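Local coordinates for ABC transporter periplasmic peptide-binding protein (Pseudoalteromonas, PDB 4QFL) that binds dipeptides such as Ala-Phe in the periplasm, probably to hand them to an ABC transporter for import, at residues S342-E346 and R483-D488; C463-F467 and A490-I494. All coordinates share one frame. Numbering follows the deposited sequence.

Overall arrangement
Helix 480-497 carries both contacts, and together they illustrate how one helix in a family 5 solute-binding protein can use different chemistry along its length. In contact 1 its N-terminal half receives a loop that follows strand 332-333, through a lysine-centred salt-bridge network and the packing of Trp343 and Ala344. Contact 2, about 13 Å away between centres, sets its later turns against helix 465-475 with apolar and sulfur-aromatic contacts and no hydrogen bond across. Both are only partly buried, each with three buried residues among those that touch. Gln491 joins them: its NE2 lies 2.8 Å from Ala344 O and its OE1 3.0 Å from Glu346 N, both probable hydrogen bonds.

Contact 1: residues S342-E346 and R483-D488; sequences SWAFE and RKQYYD
A type I beta turn, Ser342 to Phe345, docks on helix 480-497 of a family 5 solute-binding protein, showing how one lysine can tie a loop to a helix. Ser342 O accepts from Phe345 N at 3.0 Å, closing the turn. Trp343, whose CA-to-CB bond points sideways, uses chi1 p to bring its indole up to the helix: CZ2 sits 3.7 Å from Arg483 NH1, over one guanidinium face, although the arginine lies at the indole's edge, and CH2 is 4.3 Å from Tyr487 CE2. Arg483 is held by Tyr487 OH (NH2 to OH 2.8 Å) and by a salt bridge to Asp439. Ala344 CA is 5.4 Å from Lys484 CA. Ala344 CB lies 3.8 Å from Tyr487 CB. Phe345 points away. Glu346 (chi1 t, chi2 p), in extended conformation, turns toward the helix, Glu346 CA being 6.5 Å from Asp488 CA. Lys484 binds both acids: its NZ meets Asp488 OD1 at 3.4 Å, weakly, and Glu346 OE1 at 2.8 Å.

Contact 2: residues C463-F467 and A490-I494; sequences CNPEF and AQSMI
Apolar helix-to-helix packing joins the first turn of helix 465-475 to the later part of helix 480-497, just after Cys463 in the chain, whose SG is disulfide-bonded to Cys450. The backbone enters as loop at Cys463 and Asn464 and becomes helical from Pro465. Asn464 is the N-cap: with chi1 t, its OD1 accepts from Phe467 N at 3.1 Å, satisfying one of the amides that an alpha-helix leaves without a backbone partner at its start. Helix 480-497 is regular through the contact, with Ile494 N donating to Ala490 O at 3.2 Å. The nearest CA pair is Phe467 and Ala490, 6.5 Å apart. Successive in the chain and linked by a short loop, the two helices form an antiparallel helical hairpin, and near its open end the first turn of one meets the later turns of the other. Phe467, with chi1 t and chi2 near 76°, leaves the backbone sideways, and its ring then comes up to the partner helix, placing CE1 4.0 Å from Ala490 CB and 3.7 Å from Ile494 CG1. Met493 (t, t, m) points toward the first helix and makes a Met-aromatic contact at the ring edge: SD lies 5.4 Å from the Phe467 ring centroid, 85° off the normal, and 3.8 Å from Phe467 CB. Phe444 and Leu448 touch both Phe467 and Ile494, extending the apolar cluster. The bound phenylalanine lies about 14 Å from the Ile494 side chain, so this hairpin packing does not line the ligand pocket. Asn464 ND2 comes 4.4 Å from Met493 SD.

Contact 1: residues S342-E346 and R483-D488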
loop_
_atom_site.group_PDB
_atom_site.type_symbol
_atom_site.label_atom_id
_atom_site.label_comp_id
_atom_site.label_asym_id
_atom_site.label_seq_id
_atom_site.Cartn_x
_atom_site.Cartn_y
_atom_site.Cartn_z
ATOM N N SER A 342 1.817 14.899 6.685
ATOM C CA SER A 342 1.166 15.167 5.410
ATOM C C SER A 342 0.989 16.675 5.245
ATOM O O SER A 342 0.606 17.367 6.194
ATOM C CB SER A 342 -0.194 14.468 5.346
ATOM O OG SER A 342 -0.922 14.856 4.200
ATOM N N TRP A 343 1.268 17.200 4.054
ATOM C CA TRP A 343 1.152 18.645 3.894
ATOM C C TRP A 343 -0.275 19.150 4.038
ATOM O O TRP A 343 -0.500 20.332 4.304
ATOM C CB TRP A 343 1.825 19.170 2.621
ATOM C CG TRP A 343 1.351 18.687 1.264
ATOM C CD1 TRP A 343 2.032 17.863 0.425
ATOM C CD2 TRP A 343 0.158 19.082 0.553
ATOM N NE1 TRP A 343 1.334 17.689 -0.744
ATOM C CE2 TRP A 343 0.178 18.421 -0.693
ATOM C CE3 TRP A 343 -0.927 19.908 0.858
ATOM C CZ2 TRP A 343 -0.847 18.562 -1.641
ATOM C CZ3 TRP A 343 -1.952 20.042 -0.081
ATOM C CH2 TRP A 343 -1.903 19.373 -1.312
ATOM N N ALA A 344 -1.240 18.252 3.900
ATOM C CA ALA A 344 -2.637 18.635 4.036
ATOM C C ALA A 344 -3.170 18.376 5.437
ATOM O O ALA A 344 -4.365 18.544 5.687
ATOM C CB ALA A 344 -3.496 17.903 3.002
ATOM N N PHE A 345 -2.297 17.966 6.355
ATOM C CA PHE A 345 -2.768 17.576 7.671
ATOM C C PHE A 345 -3.458 18.729 8.364
ATOM O O PHE A 345 -2.988 19.867 8.327
ATOM C CB PHE A 345 -1.630 17.068 8.544
ATOM C CG PHE A 345 -1.976 16.989 9.999
ATOM C CD1 PHE A 345 -2.825 16.006 10.477
ATOM C CD2 PHE A 345 -1.435 17.894 10.897
ATOM C CE1 PHE A 345 -3.135 15.922 11.823
ATOM C CE2 PHE A 345 -1.742 17.816 12.248
ATOM C CZ PHE A 345 -2.594 16.827 12.710
ATOM N N GLU A 346 -4.581 18.424 8.992
ATOM C CA GLU A 346 -5.283 19.391 9.811
ATOM C C GLU A 346 -5.949 18.665 10.960
ATOM O O GLU A 346 -6.781 17.790 10.749
ATOM C CB GLU A 346 -6.315 20.146 8.981
ATOM C CG GLU A 346 -6.867 21.393 9.654
ATOM C CD GLU A 346 -5.887 22.559 9.685
ATOM O OE1 GLU A 346 -4.927 22.601 8.877
ATOM O OE2 GLU A 346 -6.092 23.449 10.534
ATOM N N ARG A 483 -6.183 22.914 -2.998
ATOM C CA ARG A 483 -6.196 21.490 -2.653
ATOM C C ARG A 483 -6.436 21.289 -1.160
ATOM O O ARG A 483 -7.289 20.499 -0.753
ATOM C CB ARG A 483 -4.885 20.811 -3.088
ATOM C CG ARG A 483 -4.630 20.862 -4.612
ATOM C CD ARG A 483 -3.572 19.874 -5.068
ATOM N NE ARG A 483 -4.017 18.498 -4.870
ATOM C CZ ARG A 483 -3.217 17.439 -4.877
ATOM N NH1 ARG A 483 -1.914 17.586 -5.080
ATOM N NH2 ARG A 483 -3.728 16.228 -4.677
ATOM N N LYS A 484 -5.698 22.018 -0.333
ATOM C CA LYS A 484 -5.824 21.824 1.106
ATOM C C LYS A 484 -7.194 22.231 1.656
ATOM O O LYS A 484 -7.684 21.641 2.613
ATOM C CB LYS A 484 -4.705 22.510 1.880
ATOM C CG LYS A 484 -4.719 22.114 3.350
ATOM C CD LYS A 484 -3.792 22.971 4.204
ATOM C CE LYS A 484 -4.283 23.038 5.661
ATOM N NZ LYS A 484 -3.942 21.805 6.394
ATOM N N GLN A 485 -7.824 23.224 1.044
ATOM C CA GLN A 485 -9.185 23.594 1.435
ATOM C C GLN A 485 -10.115 22.405 1.309
ATOM O O GLN A 485 -10.887 22.085 2.211
ATOM C CB GLN A 485 -9.712 24.713 0.548
ATOM C CG GLN A 485 -9.258 26.083 0.966
ATOM C CD GLN A 485 -9.892 27.153 0.121
ATOM O OE1 GLN A 485 -9.991 27.011 -1.100
ATOM N NE2 GLN A 485 -10.353 28.223 0.764
ATOM N N TYR A 486 -10.036 21.746 0.166
ATOM C CA TYR A 486 -10.839 20.559 -0.054
ATOM C C TYR A 486 -10.400 19.415 0.855
ATOM O O TYR A 486 -11.235 18.731 1.440
ATOM C CB TYR A 486 -10.816 20.170 -1.535
ATOM C CG TYR A 486 -11.495 21.214 -2.382
ATOM C CD1 TYR A 486 -12.826 21.542 -2.160
ATOM C CD2 TYR A 486 -10.815 21.891 -3.383
ATOM C CE1 TYR A 486 -13.467 22.511 -2.917
ATOM C CE2 TYR A 486 -11.455 22.869 -4.151
ATOM C CZ TYR A 486 -12.781 23.170 -3.908
ATOM O OH TYR A 486 -13.438 24.133 -4.646
ATOM N N TYR A 487 -9.093 19.223 0.992
ATOM C CA TYR A 487 -8.602 18.193 1.899
ATOM C C TYR A 487 -8.978 18.502 3.337
ATOM O O TYR A 487 -9.222 17.593 4.117
ATOM C CB TYR A 487 -7.099 17.962 1.732
ATOM C CG TYR A 487 -6.797 17.305 0.418
ATOM C CD1 TYR A 487 -7.552 16.220 -0.018
ATOM C CD2 TYR A 487 -5.794 17.783 -0.416
ATOM C CE1 TYR A 487 -7.307 15.622 -1.236
ATOM C CE2 TYR A 487 -5.534 17.186 -1.639
ATOM C CZ TYR A 487 -6.299 16.109 -2.045
ATOM O OH TYR A 487 -6.054 15.508 -3.262
ATOM N N ASP A 488 -9.045 19.785 3.689
ATOM C CA ASP A 488 -9.550 20.152 5.006
ATOM C C ASP A 488 -10.989 19.680 5.183
ATOM O O ASP A 488 -11.342 19.082 6.203
ATOM C CB ASP A 488 -9.487 21.668 5.221
ATOM C CG ASP A 488 -8.082 22.167 5.461
ATOM O OD1 ASP A 488 -7.215 21.338 5.773
ATOM O OD2 ASP A 488 -7.842 23.387 5.347
#

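Contact 2: residues C463-F467 and A490-I494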
loop_
_atom_site.group_PDB
_atom_site.type_symbol
_atom_site.label_atom_id
_atom_site.label_comp_id
_atom_site.label_asym_id
_atom_site.label_seq_id
_atom_site.Cartn_x
_atom_site.Cartn_y
_atom_site.Cartn_z
ATOM N N CYS A 463 -19.820 4.494 0.301
ATOM C CA CYS A 463 -19.864 5.314 -0.894
ATOM C C CYS A 463 -20.626 6.594 -0.589
ATOM O O CYS A 463 -21.835 6.571 -0.391
ATOM C CB CYS A 463 -20.509 4.557 -2.047
ATOM S SG CYS A 463 -20.623 5.515 -3.571
ATOM N N ASN A 464 -19.896 7.704 -0.531
ATOM C CA ASN A 464 -20.476 9.014 -0.248
ATOM C C ASN A 464 -20.081 9.977 -1.366
ATOM O O ASN A 464 -18.974 10.527 -1.377
ATOM C CB ASN A 464 -19.996 9.513 1.122
ATOM C CG ASN A 464 -20.676 10.800 1.557
ATOM O OD1 ASN A 464 -20.918 11.687 0.750
ATOM N ND2 ASN A 464 -20.987 10.900 2.842
ATOM N N PRO A 465 -20.975 10.155 -2.346
ATOM C CA PRO A 465 -20.625 10.996 -3.498
ATOM C C PRO A 465 -20.267 12.437 -3.100
ATOM O O PRO A 465 -19.487 13.100 -3.770
ATOM C CB PRO A 465 -21.896 10.944 -4.359
ATOM C CG PRO A 465 -22.532 9.604 -4.005
ATOM C CD PRO A 465 -22.259 9.449 -2.528
ATOM N N GLU A 466 -20.843 12.902 -2.002
ATOM C CA GLU A 466 -20.558 14.217 -1.464
ATOM C C GLU A 466 -19.083 14.335 -1.075
ATOM O O GLU A 466 -18.420 15.316 -1.401
ATOM C CB GLU A 466 -21.470 14.471 -0.271
ATOM C CG GLU A 466 -22.940 14.727 -0.665
ATOM C CD GLU A 466 -23.694 13.507 -1.247
ATOM O OE1 GLU A 466 -24.492 13.721 -2.193
ATOM O OE2 GLU A 466 -23.529 12.359 -0.751
ATOM N N PHE A 467 -18.586 13.314 -0.392
ATOM C CA PHE A 467 -17.173 13.183 -0.035
ATOM C C PHE A 467 -16.308 13.153 -1.295
ATOM O O PHE A 467 -15.317 13.866 -1.393
ATOM C CB PHE A 467 -16.980 11.896 0.788
ATOM C CG PHE A 467 -15.550 11.581 1.110
ATOM C CD1 PHE A 467 -14.877 12.274 2.098
ATOM C CD2 PHE A 467 -14.883 10.578 0.433
ATOM C CE1 PHE A 467 -13.566 11.968 2.391
ATOM C CE2 PHE A 467 -13.577 10.280 0.724
ATOM C CZ PHE A 467 -12.923 10.971 1.692
ATOM N N ALA A 490 -12.472 17.417 3.652
ATOM C CA ALA A 490 -12.519 15.963 3.584
ATOM C C ALA A 490 -12.193 15.338 4.934
ATOM O O ALA A 490 -12.841 14.379 5.366
ATOM C CB ALA A 490 -11.567 15.450 2.521
ATOM N N GLN A 491 -11.172 15.869 5.597
ATOM C CA GLN A 491 -10.775 15.337 6.890
ATOM C C GLN A 491 -11.901 15.522 7.892
ATOM O O GLN A 491 -12.172 14.642 8.711
ATOM C CB GLN A 491 -9.498 16.009 7.392
ATOM C CG GLN A 491 -8.276 15.620 6.613
ATOM C CD GLN A 491 -7.089 16.505 6.906
ATOM O OE1 GLN A 491 -6.326 16.241 7.827
ATOM N NE2 GLN A 491 -6.919 17.552 6.120
ATOM N N SER A 492 -12.559 16.674 7.822
ATOM C CA SER A 492 -13.661 16.977 8.730
ATOM C C SER A 492 -14.848 16.021 8.568
ATOM O O SER A 492 -15.448 15.572 9.557
ATOM C CB SER A 492 -14.115 18.419 8.540
ATOM O OG SER A 492 -13.109 19.303 8.984
ATOM N N MET A 493 -15.175 15.719 7.316
ATOM C CA MET A 493 -16.309 14.867 7.001
ATOM C C MET A 493 -16.081 13.466 7.542
ATOM O O MET A 493 -16.984 12.847 8.098
ATOM C CB MET A 493 -16.547 14.835 5.492
ATOM C CG MET A 493 -17.906 14.279 5.109
ATOM S SD MET A 493 -18.274 14.338 3.346
ATOM C CE MET A 493 -18.266 16.094 3.055
ATOM N N ILE A 494 -14.857 12.978 7.395
ATOM C CA ILE A 494 -14.510 11.659 7.886
ATOM C C ILE A 494 -14.737 11.567 9.401
ATOM O O ILE A 494 -15.231 10.557 9.900
ATOM C CB ILE A 494 -13.070 11.309 7.496
ATOM C CG1 ILE A 494 -12.979 11.150 5.976
ATOM C CG2 ILE A 494 -12.617 10.051 8.210
ATOM C CD1 ILE A 494 -11.551 11.017 5.429
#